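PDB 2PG0: acyl-CoA dehydrogenase from Geobacillus kaustophilus, which probably catalyses the FAD-dependent alpha,beta-dehydrogenation of acyl thioesters, introducing a double bond into the acyl chain. Local coordinates for residues A[20-25]-A[78-83]; A[149-154]-A[222-227]; A[99-104]-A[242-247]. All blocks are in the same frame, centred on the assembly; numbering follows the deposited sequence.

Contact 1. Residues A[20-25]-A[78-83]; sequences AFRKFL and NEELEK
E80 makes the largest single contribution to the contact between 20-25 and 78-83, and its side chain changes partners from apolar to charged as it leaves the backbone. At its base, E80 CB packs 3.5 Å from F21 CD2. One bond further, E80 CG still lies 4.0 Å from the same F21 CD2, the two side chains running antiparallel alongside one another. A bend at chi2 (-53°) then swings the carboxylate away from the ring and over one face of the R22 guanidinium, the two planes standing 76° apart. OE1 of E80 lies 3.0 Å from R22 NH1, but well out of the guanidinium plane, so this salt bridge rests on charge and none of the guanidinium N-H bonds is aimed at the oxygen.

The helices concerned, 12-28 and 71-84, belong to the all-helical N-terminal domain of the acyl-CoA dehydrogenase fold; the local axes of 20-25 and 78-83 run in the same general direction at 29°, 10.2 Å apart at closest approach. The other oxygen, E80 OE2, accepts a hydrogen bond of 2.8 Å from K83 NZ, one turn on in its own helix, and also forms a salt bridge with R18. K83 NZ in turn sits 3.3 Å from R22 NH2, at the edge of the guanidinium; the carboxylate between these like charges probably offsets their repulsion and would be expected to stay ionised.

Next to this network the interface is apolar. L81 CG meets the edge of the F21 ring, 3.9 Å from F21 CZ, while L25 CD1 covers one face of that ring. F55 adds an edge-to-face partner to F21. L25 lies roughly perpendicular to L81, L25 CD2 touching L81 CD2 at 3.8 Å.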
loop_
_atom_site.group_PDB
_atom_site.type_symbol
_atom_site.label_atom_id
_atom_site.label_comp_id
_atom_site.label_asym_id
_atom_site.label_seq_id
_atom_site.Cartn_x
_atom_site.Cartn_y
_atom_site.Cartn_z
ATOM N N ALA A 20 -17.317 -33.544 14.272
ATOM C CA ALA A 20 -18.609 -33.691 14.956
ATOM C C ALA A 20 -19.358 -32.355 15.023
ATOM O O ALA A 20 -20.571 -32.290 14.780
ATOM C CB ALA A 20 -18.419 -34.268 16.357
ATOM N N PHE A 21 -18.628 -31.294 15.361
ATOM C CA PHE A 21 -19.215 -29.960 15.455
ATOM C C PHE A 21 -19.653 -29.464 14.069
ATOM O O PHE A 21 -20.736 -28.890 13.931
ATOM C CB PHE A 21 -18.244 -28.985 16.149
ATOM C CG PHE A 21 -18.838 -27.636 16.443
ATOM C CD1 PHE A 21 -20.051 -27.519 17.130
ATOM C CD2 PHE A 21 -18.179 -26.476 16.036
ATOM C CE1 PHE A 21 -20.604 -26.261 17.397
ATOM C CE2 PHE A 21 -18.722 -25.215 16.309
ATOM C CZ PHE A 21 -19.931 -25.104 16.984
ATOM N N ARG A 22 -18.834 -29.701 13.045
ATOM C CA ARG A 22 -19.220 -29.337 11.677
ATOM C C ARG A 22 -20.498 -30.067 11.239
ATOM O O ARG A 22 -21.346 -29.492 10.549
ATOM C CB ARG A 22 -18.096 -29.621 10.686
ATOM C CG ARG A 22 -18.350 -29.034 9.294
ATOM C CD ARG A 22 -17.319 -29.528 8.295
ATOM N NE ARG A 22 -15.945 -29.259 8.726
ATOM C CZ ARG A 22 -15.298 -28.114 8.522
ATOM N NH1 ARG A 22 -15.895 -27.101 7.902
ATOM N NH2 ARG A 22 -14.051 -27.980 8.949
ATOM N N LYS A 23 -20.632 -31.329 11.649
ATOM C CA LYS A 23 -21.836 -32.103 11.327
ATOM C C LYS A 23 -23.083 -31.468 11.946
ATOM O O LYS A 23 -24.127 -31.372 11.296
ATOM C CB LYS A 23 -21.694 -33.555 11.776
ATOM C CG LYS A 23 -22.809 -34.457 11.255
ATOM C CD LYS A 23 -22.514 -35.925 11.525
ATOM C CE LYS A 23 -23.542 -36.806 10.824
ATOM N NZ LYS A 23 -23.014 -38.190 10.607
ATOM N N PHE A 24 -22.962 -31.031 13.196
ATOM C CA PHE A 24 -24.026 -30.298 13.876
ATOM C C PHE A 24 -24.407 -29.029 13.093
ATOM O O PHE A 24 -25.588 -28.782 12.823
ATOM C CB PHE A 24 -23.593 -29.961 15.306
ATOM C CG PHE A 24 -24.557 -29.089 16.054
ATOM C CD1 PHE A 24 -25.665 -29.641 16.700
ATOM C CD2 PHE A 24 -24.353 -27.712 16.132
ATOM C CE1 PHE A 24 -26.558 -28.832 17.401
ATOM C CE2 PHE A 24 -25.242 -26.895 16.832
ATOM C CZ PHE A 24 -26.350 -27.456 17.471
ATOM N N LEU A 25 -23.401 -28.245 12.716
ATOM C CA LEU A 25 -23.631 -26.979 12.011
ATOM C C LEU A 25 -24.197 -27.159 10.608
ATOM O O LEU A 25 -24.978 -26.330 10.136
ATOM C CB LEU A 25 -22.336 -26.154 11.946
ATOM C CG LEU A 25 -21.756 -25.689 13.284
ATOM C CD1 LEU A 25 -20.441 -24.945 13.036
ATOM C CD2 LEU A 25 -22.751 -24.816 14.053
ATOM N N ASN A 78 -15.018 -21.636 17.606
ATOM C CA ASN A 78 -15.098 -20.305 17.013
ATOM C C ASN A 78 -14.748 -20.280 15.531
ATOM O O ASN A 78 -15.372 -19.539 14.760
ATOM C CB ASN A 78 -14.273 -19.312 17.815
ATOM C CG ASN A 78 -14.760 -19.197 19.247
ATOM O OD1 ASN A 78 -15.924 -19.499 19.546
ATOM N ND2 ASN A 78 -13.883 -18.788 20.136
ATOM N N GLU A 79 -13.787 -21.110 15.130
ATOM C CA GLU A 79 -13.422 -21.228 13.710
ATOM C C GLU A 79 -14.594 -21.786 12.910
ATOM O O GLU A 79 -14.984 -21.228 11.876
ATOM C CB GLU A 79 -12.203 -22.121 13.521
ATOM C CG GLU A 79 -10.886 -21.448 13.847
ATOM C CD GLU A 79 -9.687 -22.351 13.629
ATOM O OE1 GLU A 79 -9.859 -23.549 13.273
ATOM O OE2 GLU A 79 -8.559 -21.858 13.833
ATOM N N GLU A 80 -15.168 -22.883 13.403
ATOM C CA GLU A 80 -16.282 -23.519 12.701
ATOM C C GLU A 80 -17.528 -22.631 12.619
ATOM O O GLU A 80 -18.235 -22.636 11.613
ATOM C CB GLU A 80 -16.600 -24.898 13.302
ATOM C CG GLU A 80 -15.499 -25.950 13.051
ATOM C CD GLU A 80 -15.112 -26.102 11.581
ATOM O OE1 GLU A 80 -16.012 -26.231 10.732
ATOM O OE2 GLU A 80 -13.900 -26.114 11.280
ATOM N N LEU A 81 -17.783 -21.854 13.665
ATOM C CA LEU A 81 -18.906 -20.916 13.648
ATOM C C LEU A 81 -18.681 -19.779 12.638
ATOM O O LEU A 81 -19.618 -19.357 11.957
ATOM C CB LEU A 81 -19.169 -20.359 15.047
ATOM C CG LEU A 81 -19.853 -21.305 16.041
ATOM C CD1 LEU A 81 -19.858 -20.682 17.418
ATOM C CD2 LEU A 81 -21.281 -21.667 15.609
ATOM N N GLU A 82 -17.449 -19.283 12.550
ATOM C CA GLU A 82 -17.121 -18.247 11.564
ATOM C C GLU A 82 -17.265 -18.777 10.141
ATOM O O GLU A 82 -17.694 -18.053 9.242
ATOM C CB GLU A 82 -15.725 -17.660 11.797
ATOM C CG GLU A 82 -15.380 -16.439 10.908
ATOM C CD GLU A 82 -16.277 -15.216 11.169
ATOM O OE1 GLU A 82 -16.747 -15.021 12.313
ATOM O OE2 GLU A 82 -16.501 -14.432 10.225
ATOM N N LYS A 83 -16.932 -20.051 9.944
ATOM C CA LYS A 83 -17.134 -20.685 8.647
ATOM C C LYS A 83 -18.594 -20.614 8.206
ATOM O O LYS A 83 -18.880 -20.528 7.011
ATOM C CB LYS A 83 -16.616 -22.125 8.657
ATOM C CG LYS A 83 -15.088 -22.189 8.650
ATOM C CD LYS A 83 -14.574 -23.610 8.728
ATOM C CE LYS A 83 -13.088 -23.635 9.042
ATOM N NZ LYS A 83 -12.573 -25.045 9.051
#

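Contact 2. Residues A[149-154]-A[222-227]; sequences GDYYIV and DAKVPA
Two antiparallel strands, 151-161 and 223-226, pair here in the beta-rich middle domain of the acyl-CoA dehydrogenase fold, and a G1 beta bulge closes the ladder where D222 and A223 both oppose V154. D222 adopts the left-handed helical conformation (phi 50°) at the corner where the chain turns from one strand into the next.

The central hydrogen bonds are nearly linear: Y152 N donates to V225 O over 2.6 Å, with 171° at the hydrogen, and V225 N returns a bond to Y152 O. A second reciprocal pair joins V154 and A223, both donors lying in the acceptor's carbonyl plane on a lone pair. Beyond the strand, A227 N reaches D150 O from above the carbonyl plane.

The face bearing Y152, V154, A223 and V225 is the tightly packed one. V154 CB lies 3.7 Å from A223 CB, and V154 CG2 meets V225 CG2 at 3.8 Å; L190 of strand 187-193 touches Y152, V154 and V225 from beyond. Y152 sets its ring alongside A227, with Y152 CE2 3.8 Å from A227 CA, and its hydroxyl is hydrogen-bonded to E234.

The opposite face, with I153 and K224, is looser and nearer solvent. Exposed D222 brings OD1 within 3.5 Å of I153 CG2, a glancing touch at the corner. Y151, flanking this face, presents one face of its ring to the lysine: K224 leaves with CG anti to its backbone N and stays extended, crossing the ring obliquely. A bend at chi4 (61°) folds the ammonium back over the aromatic face in a cation-pi contact, NZ of K224 standing 4.2 Å from the Y151 ring centroid, while K224 CE sits almost directly above that centroid at 3.6 Å.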
loop_
_atom_site.group_PDB
_atom_site.type_symbol
_atom_site.label_atom_id
_atom_site.label_comp_id
_atom_site.label_asym_id
_atom_site.label_seq_id
_atom_site.Cartn_x
_atom_site.Cartn_y
_atom_site.Cartn_z
ATOM N N GLY A 149 -28.294 0.736 50.607
ATOM C CA GLY A 149 -28.678 -0.454 51.364
ATOM C C GLY A 149 -28.023 -1.701 50.804
ATOM O O GLY A 149 -26.799 -1.756 50.662
ATOM N N ASP A 150 -28.845 -2.694 50.471
ATOM C CA ASP A 150 -28.364 -3.967 49.924
ATOM C C ASP A 150 -28.298 -3.950 48.392
ATOM O O ASP A 150 -28.201 -5.007 47.759
ATOM C CB ASP A 150 -29.268 -5.124 50.372
ATOM C CG ASP A 150 -29.308 -5.303 51.882
ATOM O OD1 ASP A 150 -28.262 -5.158 52.549
ATOM O OD2 ASP A 150 -30.401 -5.614 52.403
ATOM N N TYR A 151 -28.353 -2.754 47.804
ATOM C CA TYR A 151 -28.443 -2.599 46.352
ATOM C C TYR A 151 -27.463 -1.578 45.791
ATOM O O TYR A 151 -26.982 -0.704 46.514
ATOM C CB TYR A 151 -29.857 -2.180 45.953
ATOM C CG TYR A 151 -30.913 -3.212 46.243
ATOM C CD1 TYR A 151 -31.251 -4.171 45.291
ATOM C CD2 TYR A 151 -31.578 -3.233 47.473
ATOM C CE1 TYR A 151 -32.222 -5.128 45.549
ATOM C CE2 TYR A 151 -32.549 -4.189 47.743
ATOM C CZ TYR A 151 -32.867 -5.129 46.774
ATOM O OH TYR A 151 -33.827 -6.077 47.024
ATOM N N TYR A 152 -27.170 -1.718 44.498
ATOM C CA TYR A 152 -26.530 -0.666 43.717
ATOM C C TYR A 152 -27.595 -0.015 42.847
ATOM O O TYR A 152 -28.351 -0.709 42.160
ATOM C CB TYR A 152 -25.435 -1.234 42.814
ATOM C CG TYR A 152 -24.159 -1.608 43.520
ATOM C CD1 TYR A 152 -23.209 -0.637 43.838
ATOM C CD2 TYR A 152 -23.888 -2.932 43.850
ATOM C CE1 TYR A 152 -22.031 -0.974 44.482
ATOM C CE2 TYR A 152 -22.710 -3.281 44.493
ATOM C CZ TYR A 152 -21.788 -2.295 44.805
ATOM O OH TYR A 152 -20.618 -2.632 45.436
ATOM N N ILE A 153 -27.664 1.311 42.887
ATOM C CA ILE A 153 -28.564 2.049 42.012
ATOM C C ILE A 153 -27.768 2.448 40.768
ATOM O O ILE A 153 -26.818 3.234 40.857
ATOM C CB ILE A 153 -29.186 3.295 42.705
ATOM C CG1 ILE A 153 -29.830 2.939 44.065
ATOM C CG2 ILE A 153 -30.175 3.995 41.772
ATOM C CD1 ILE A 153 -30.786 1.748 44.057
ATOM N N VAL A 154 -28.147 1.880 39.623
ATOM C CA VAL A 154 -27.367 2.035 38.389
ATOM C C VAL A 154 -28.024 3.007 37.406
ATOM O O VAL A 154 -29.213 2.891 37.079
ATOM C CB VAL A 154 -27.073 0.669 37.702
ATOM C CG1 VAL A 154 -26.147 0.849 36.495
ATOM C CG2 VAL A 154 -26.455 -0.306 38.688
ATOM N N ASP A 222 -32.097 4.315 37.206
ATOM C CA ASP A 222 -32.192 3.888 38.607
ATOM C C ASP A 222 -32.355 2.376 38.735
ATOM O O ASP A 222 -33.240 1.893 39.446
ATOM C CB ASP A 222 -33.321 4.623 39.334
ATOM C CG ASP A 222 -33.036 6.100 39.495
ATOM O OD1 ASP A 222 -31.941 6.448 39.999
ATOM O OD2 ASP A 222 -33.904 6.907 39.104
ATOM N N ALA A 223 -31.494 1.644 38.034
ATOM C CA ALA A 223 -31.539 0.188 38.024
ATOM C C ALA A 223 -31.186 -0.327 39.406
ATOM O O ALA A 223 -30.145 0.031 39.958
ATOM C CB ALA A 223 -30.585 -0.361 36.983
ATOM N N LYS A 224 -32.071 -1.154 39.962
ATOM C CA LYS A 224 -31.906 -1.680 41.316
ATOM C C LYS A 224 -31.243 -3.053 41.258
ATOM O O LYS A 224 -31.906 -4.066 41.019
ATOM C CB LYS A 224 -33.265 -1.753 42.028
ATOM C CG LYS A 224 -33.182 -1.710 43.546
ATOM C CD LYS A 224 -34.551 -1.939 44.197
ATOM C CE LYS A 224 -34.474 -1.851 45.724
ATOM N NZ LYS A 224 -34.014 -0.507 46.202
ATOM N N VAL A 225 -29.929 -3.074 41.463
ATOM C CA VAL A 225 -29.139 -4.296 41.332
ATOM C C VAL A 225 -28.645 -4.758 42.703
ATOM O O VAL A 225 -27.994 -3.986 43.408
ATOM C CB VAL A 225 -27.924 -4.088 40.376
ATOM C CG1 VAL A 225 -27.155 -5.390 40.177
ATOM C CG2 VAL A 225 -28.379 -3.535 39.033
ATOM N N PRO A 226 -28.951 -6.018 43.089
ATOM C CA PRO A 226 -28.467 -6.542 44.371
ATOM C C PRO A 226 -26.956 -6.391 44.516
ATOM O O PRO A 226 -26.217 -6.634 43.559
ATOM C CB PRO A 226 -28.835 -8.031 44.306
ATOM C CG PRO A 226 -29.985 -8.096 43.384
ATOM C CD PRO A 226 -29.757 -7.016 42.360
ATOM N N ALA A 227 -26.512 -5.992 45.706
ATOM C CA ALA A 227 -25.088 -5.856 46.009
ATOM C C ALA A 227 -24.338 -7.184 45.856
ATOM O O ALA A 227 -23.131 -7.194 45.590
ATOM C CB ALA A 227 -24.901 -5.299 47.408
#

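Contact 3. Residues A[99-104]-A[242-247]; sequences TPYIAS and MEKLQQ
P100 opens the contact from the helix 89-105 side. Its ring carbon CG lies 4.3 Å from Q247 NE2, a loose approach; the Q247 amide is hydrogen-bonded instead to H312 through OE1 and to the D96 backbone oxygen through NE2. The carbonyl is used more fully: P100 O faces K244 CE at 3.8 Å and accepts the backbone N-H of S104, one turn on.

Next, Y101 lays one ring face along the first part of the K244 chain, the two side chains pointing opposite ways. K244 CG stands over the aromatic face, displaced toward the rim, in a CH-pi contact 3.8 Å from the Y101 ring centroid, and K244 CB touches Y101 OH at 3.3 Å. Here the two helical domains of the acyl-CoA dehydrogenase fold pack together, next to the middle domain that helps bind the flavin; the N-to-C directions of 99-104 and 242-247, the latter on the long helix 237-273, differ by 131°. Y101 also touches I127, an FAD-binding residue, consistent with a second-shell position, its side chain about 9 Å from the FAD. An alanine here would probably strip the lysine chain of its aromatic support and loosen the packing behind I127.

S104 ends the walk. K244 bends at chi2 (-63°), then runs extended to its ammonium, and K244 NZ donates a 2.7 Å hydrogen bond to S104 OG. The hydroxyl in turn donates a weak hydrogen bond to its own helix, S104 OG lying 3.2 Å from P100 O.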
loop_
_atom_site.group_PDB
_atom_site.type_symbol
_atom_site.label_atom_id
_atom_site.label_comp_id
_atom_site.label_asym_id
_atom_site.label_seq_id
_atom_site.Cartn_x
_atom_site.Cartn_y
_atom_site.Cartn_z
ATOM N N THR A 99 -18.255 -15.408 30.098
ATOM C CA THR A 99 -18.337 -16.396 31.180
ATOM C C THR A 99 -17.010 -16.624 31.931
ATOM O O THR A 99 -17.047 -16.857 33.135
ATOM C CB THR A 99 -18.986 -17.731 30.733
ATOM O OG1 THR A 99 -18.205 -18.325 29.694
ATOM C CG2 THR A 99 -20.383 -17.484 30.216
ATOM N N PRO A 100 -15.840 -16.553 31.240
ATOM C CA PRO A 100 -14.596 -16.555 32.019
ATOM C C PRO A 100 -14.496 -15.515 33.151
ATOM O O PRO A 100 -13.790 -15.768 34.129
ATOM C CB PRO A 100 -13.521 -16.304 30.959
ATOM C CG PRO A 100 -14.085 -16.937 29.737
ATOM C CD PRO A 100 -15.546 -16.546 29.789
ATOM N N TYR A 101 -15.180 -14.377 33.040
ATOM C CA TYR A 101 -15.184 -13.412 34.148
ATOM C C TYR A 101 -15.818 -14.025 35.396
ATOM O O TYR A 101 -15.309 -13.854 36.505
ATOM C CB TYR A 101 -15.939 -12.132 33.790
ATOM C CG TYR A 101 -15.182 -11.153 32.920
ATOM C CD1 TYR A 101 -15.158 -11.296 31.538
ATOM C CD2 TYR A 101 -14.516 -10.061 33.483
ATOM C CE1 TYR A 101 -14.482 -10.383 30.727
ATOM C CE2 TYR A 101 -13.833 -9.146 32.687
ATOM C CZ TYR A 101 -13.825 -9.311 31.309
ATOM O OH TYR A 101 -13.159 -8.414 30.509
ATOM N N ILE A 102 -16.938 -14.719 35.197
ATOM C CA ILE A 102 -17.669 -15.390 36.282
ATOM C C ILE A 102 -16.791 -16.478 36.922
ATOM O O ILE A 102 -16.679 -16.548 38.146
ATOM C CB ILE A 102 -19.044 -15.960 35.795
ATOM C CG1 ILE A 102 -19.950 -14.828 35.286
ATOM C CG2 ILE A 102 -19.759 -16.763 36.919
ATOM C CD1 ILE A 102 -21.174 -15.300 34.489
ATOM N N ALA A 103 -16.145 -17.298 36.095
ATOM C CA ALA A 103 -15.281 -18.363 36.600
ATOM C C ALA A 103 -14.047 -17.826 37.329
ATOM O O ALA A 103 -13.664 -18.358 38.374
ATOM C CB ALA A 103 -14.873 -19.296 35.476
ATOM N N SER A 104 -13.431 -16.777 36.784
ATOM C CA SER A 104 -12.207 -16.221 37.359
ATOM C C SER A 104 -12.433 -15.399 38.626
ATOM O O SER A 104 -11.647 -15.493 39.574
ATOM C CB SER A 104 -11.459 -15.365 36.332
ATOM O OG SER A 104 -10.856 -16.182 35.351
ATOM N N MET A 242 -8.615 -5.346 31.727
ATOM C CA MET A 242 -7.328 -5.317 31.021
ATOM C C MET A 242 -6.761 -6.734 30.900
ATOM O O MET A 242 -6.221 -7.109 29.851
ATOM C CB MET A 242 -6.330 -4.362 31.703
ATOM C CG MET A 242 -6.660 -2.852 31.578
ATOM S SD MET A 242 -6.938 -2.193 29.898
ATOM C CE MET A 242 -8.718 -1.980 29.884
ATOM N N GLU A 243 -6.929 -7.517 31.965
ATOM C CA GLU A 243 -6.488 -8.914 32.022
ATOM C C GLU A 243 -7.199 -9.799 30.981
ATOM O O GLU A 243 -6.550 -10.512 30.216
ATOM C CB GLU A 243 -6.713 -9.451 33.444
ATOM C CG GLU A 243 -6.255 -10.882 33.716
ATOM C CD GLU A 243 -6.594 -11.352 35.135
ATOM O OE1 GLU A 243 -6.783 -10.495 36.034
ATOM O OE2 GLU A 243 -6.686 -12.583 35.363
ATOM N N LYS A 244 -8.528 -9.731 30.941
ATOM C CA LYS A 244 -9.320 -10.585 30.049
ATOM C C LYS A 244 -9.292 -10.171 28.570
ATOM O O LYS A 244 -9.581 -10.982 27.687
ATOM C CB LYS A 244 -10.765 -10.663 30.540
ATOM C CG LYS A 244 -10.935 -11.361 31.889
ATOM C CD LYS A 244 -10.507 -12.810 31.810
ATOM C CE LYS A 244 -10.919 -13.585 33.043
ATOM N NZ LYS A 244 -10.276 -14.921 33.041
ATOM N N LEU A 245 -8.948 -8.914 28.297
ATOM C CA LEU A 245 -8.883 -8.432 26.910
ATOM C C LEU A 245 -7.831 -9.151 26.037
ATOM O O LEU A 245 -7.955 -9.138 24.809
ATOM C CB LEU A 245 -8.748 -6.894 26.852
ATOM C CG LEU A 245 -10.055 -6.085 27.000
ATOM C CD1 LEU A 245 -9.797 -4.655 27.473
ATOM C CD2 LEU A 245 -10.878 -6.066 25.717
ATOM N N GLN A 246 -6.824 -9.781 26.655
ATOM C CA GLN A 246 -5.865 -10.631 25.919
ATOM C C GLN A 246 -6.606 -11.759 25.187
ATOM O O GLN A 246 -6.467 -11.903 23.976
ATOM C CB GLN A 246 -4.740 -11.191 26.821
ATOM C CG GLN A 246 -3.801 -12.225 26.119
ATOM C CD GLN A 246 -2.600 -12.710 26.960
ATOM O OE1 GLN A 246 -1.800 -11.911 27.472
ATOM N NE2 GLN A 246 -2.453 -14.031 27.069
ATOM N N GLN A 247 -7.401 -12.544 25.920
ATOM C CA GLN A 247 -8.209 -13.591 25.283
ATOM C C GLN A 247 -9.229 -13.013 24.294
ATOM O O GLN A 247 -9.420 -13.571 23.212
ATOM C CB GLN A 247 -8.879 -14.507 26.321
ATOM C CG GLN A 247 -9.684 -15.658 25.694
ATOM C CD GLN A 247 -9.746 -16.896 26.573
ATOM O OE1 GLN A 247 -8.718 -17.415 27.021
ATOM N NE2 GLN A 247 -10.955 -17.391 26.806
#

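Overall arrangement
Along the chain contact 1 closes first, within the N-terminal helical domain; contact 3 then opens, and contact 2, in the beta-rich middle domain, is nested inside the loop that contact 3 closes. Helix 71-84 of contact 1 and helix 89-105 of contact 3 are consecutive, and the two contacts come within about 7 Å at their nearest atoms, though their centres are 24 Å apart. Contact 2 lies on the other side of the chain's centre from contact 1, centre to centre 40 Å, and about 13 Å from contact 3 at nearest atoms. Contact 3 thus ties the two helical domains together across the inserted middle domain, close to residues binding FAD.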